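Local coordinates for arylamine n-acetyltransferase (Mycobacterium smegmatis, PDB 1W5R), which transfers an acetyl group from acetyl-coenzyme A to arylamines, here in a variant engineered at the catalytic nucleophile, at residues Ile31-Ala34 with His35-Ile39. The protein carries 1 engineered substitution. Residues are numbered along the deposited sequence; the frame is centred on the assembly and turned at random.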
loop_
_atom_site.group_PDB
_atom_site.type_symbol
_atom_site.label_atom_id
_atom_site.label_comp_id
_atom_site.label_asym_id
_atom_site.label_seq_id
_atom_site.Cartn_x
_atom_site.Cartn_y
_atom_site.Cartn_z
ATOM N N ILE A 31 18.816 -11.683 18.696
ATOM C CA ILE A 31 17.958 -10.936 19.621
ATOM C C ILE A 31 17.453 -9.633 18.985
ATOM O O ILE A 31 16.271 -9.332 19.077
ATOM C CB ILE A 31 18.667 -10.671 20.961
ATOM C CG1 ILE A 31 18.791 -11.983 21.750
ATOM C CG2 ILE A 31 17.909 -9.616 21.788
ATOM C CD1 ILE A 31 19.421 -11.829 23.114
ATOM N N VAL A 32 18.341 -8.885 18.338
ATOM C CA VAL A 32 17.927 -7.630 17.668
ATOM C C VAL A 32 16.821 -7.931 16.639
ATOM O O VAL A 32 15.794 -7.255 16.604
ATOM C CB VAL A 32 19.143 -6.910 17.013
ATOM C CG1 VAL A 32 18.697 -5.775 16.062
ATOM C CG2 VAL A 32 20.083 -6.355 18.075
ATOM N N ALA A 33 17.015 -8.964 15.818
ATOM C CA ALA A 33 16.029 -9.306 14.800
ATOM C C ALA A 33 14.685 -9.726 15.408
ATOM O O ALA A 33 13.621 -9.351 14.922
ATOM C CB ALA A 33 16.575 -10.408 13.870
ATOM N N ALA A 34 14.739 -10.506 16.485
ATOM C CA ALA A 34 13.518 -10.973 17.126
ATOM C C ALA A 34 12.780 -9.822 17.814
ATOM O O ALA A 34 11.552 -9.705 17.719
ATOM C CB ALA A 34 13.854 -12.070 18.138
ATOM N N HIS A 35 13.543 -8.968 18.488
ATOM C CA HIS A 35 12.978 -7.774 19.116
ATOM C C HIS A 35 12.313 -6.869 18.059
ATOM O O HIS A 35 11.164 -6.429 18.234
ATOM C CB HIS A 35 14.074 -7.048 19.896
ATOM C CG HIS A 35 13.587 -5.918 20.752
ATOM N ND1 HIS A 35 13.760 -5.907 22.122
ATOM C CD2 HIS A 35 12.967 -4.751 20.439
ATOM C CE1 HIS A 35 13.265 -4.784 22.615
ATOM N NE2 HIS A 35 12.777 -4.067 21.617
ATOM N N ASN A 36 13.013 -6.651 16.946
ATOM C CA ASN A 36 12.510 -5.814 15.855
ATOM C C ASN A 36 11.111 -6.228 15.415
ATOM O O ASN A 36 10.252 -5.375 15.174
ATOM C CB ASN A 36 13.411 -5.946 14.616
ATOM C CG ASN A 36 14.694 -5.114 14.683
ATOM O OD1 ASN A 36 14.825 -4.113 15.421
ATOM N ND2 ASN A 36 15.640 -5.503 13.866
ATOM N N ARG A 37 10.897 -7.534 15.257
ATOM C CA ARG A 37 9.630 -8.003 14.707
ATOM C C ARG A 37 8.540 -8.220 15.736
ATOM O O ARG A 37 7.384 -8.401 15.367
ATOM C CB ARG A 37 9.799 -9.292 13.871
ATOM C CG ARG A 37 10.112 -10.557 14.680
ATOM C CD ARG A 37 10.208 -11.788 13.791
ATOM N NE ARG A 37 11.387 -11.758 12.920
ATOM C CZ ARG A 37 12.570 -12.298 13.218
ATOM N NH1 ARG A 37 13.562 -12.225 12.333
ATOM N NH2 ARG A 37 12.777 -12.905 14.397
ATOM N N SER A 38 8.915 -8.231 17.018
ATOM C CA SER A 38 7.991 -8.639 18.087
ATOM C C SER A 38 7.432 -7.534 18.979
ATOM O O SER A 38 6.292 -7.653 19.453
ATOM C CB SER A 38 8.668 -9.667 19.000
ATOM O OG SER A 38 9.087 -10.821 18.288
ATOM N N ILE A 39 8.245 -6.513 19.247
ATOM C CA ILE A 39 7.832 -5.438 20.156
ATOM C C ILE A 39 7.803 -4.148 19.329
ATOM O O ILE A 39 8.846 -3.677 18.878
ATOM C CB ILE A 39 8.772 -5.294 21.395
ATOM C CG1 ILE A 39 8.968 -6.646 22.107
ATOM C CG2 ILE A 39 8.217 -4.254 22.375
ATOM C CD1 ILE A 39 9.918 -6.572 23.328
#
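His35 N reaches back to Ile31 O at 2.8 Å and Asn36 N to Val32 O at 2.9 Å, two regular alpha-helical bonds, the first close to straight at 168°. One residue on, the helix slackens toward its C-terminal end: Arg37 N lies 3.3 Å from Ala33 O, with a further weak bond to Ala34 O. Ser38 OG also turns back on Ala34 O, at 2.8 Å, the hydroxyl approaching from outside the carbonyl plane, while His35 O takes both Ser38 N and Ile39 N as the chain leaves the helix. Arg37 folds back over the preceding turn. With CG set between the backbone N and carbonyl carbon (chi1 71°) and the chain bent at chi3, the guanidinium folds back until Ala33 O lies over the centre of one of its faces, 3.5 Å from the guanidinium plane. NH1 comes within 3.8 Å of Ala33 CB and makes a salt bridge to Asp218. Ile39, the first residue past the helix, sets CD1 over one face of the His35 ring, toward its rim. That buried imidazole is held at both nitrogens, ND1 by Tyr11 and NE2 by His76, tying helix 25-38 to helices 8-14 and 73-87, while the backbone of Asn36 bonds to Val216 at the end of strand 212-216.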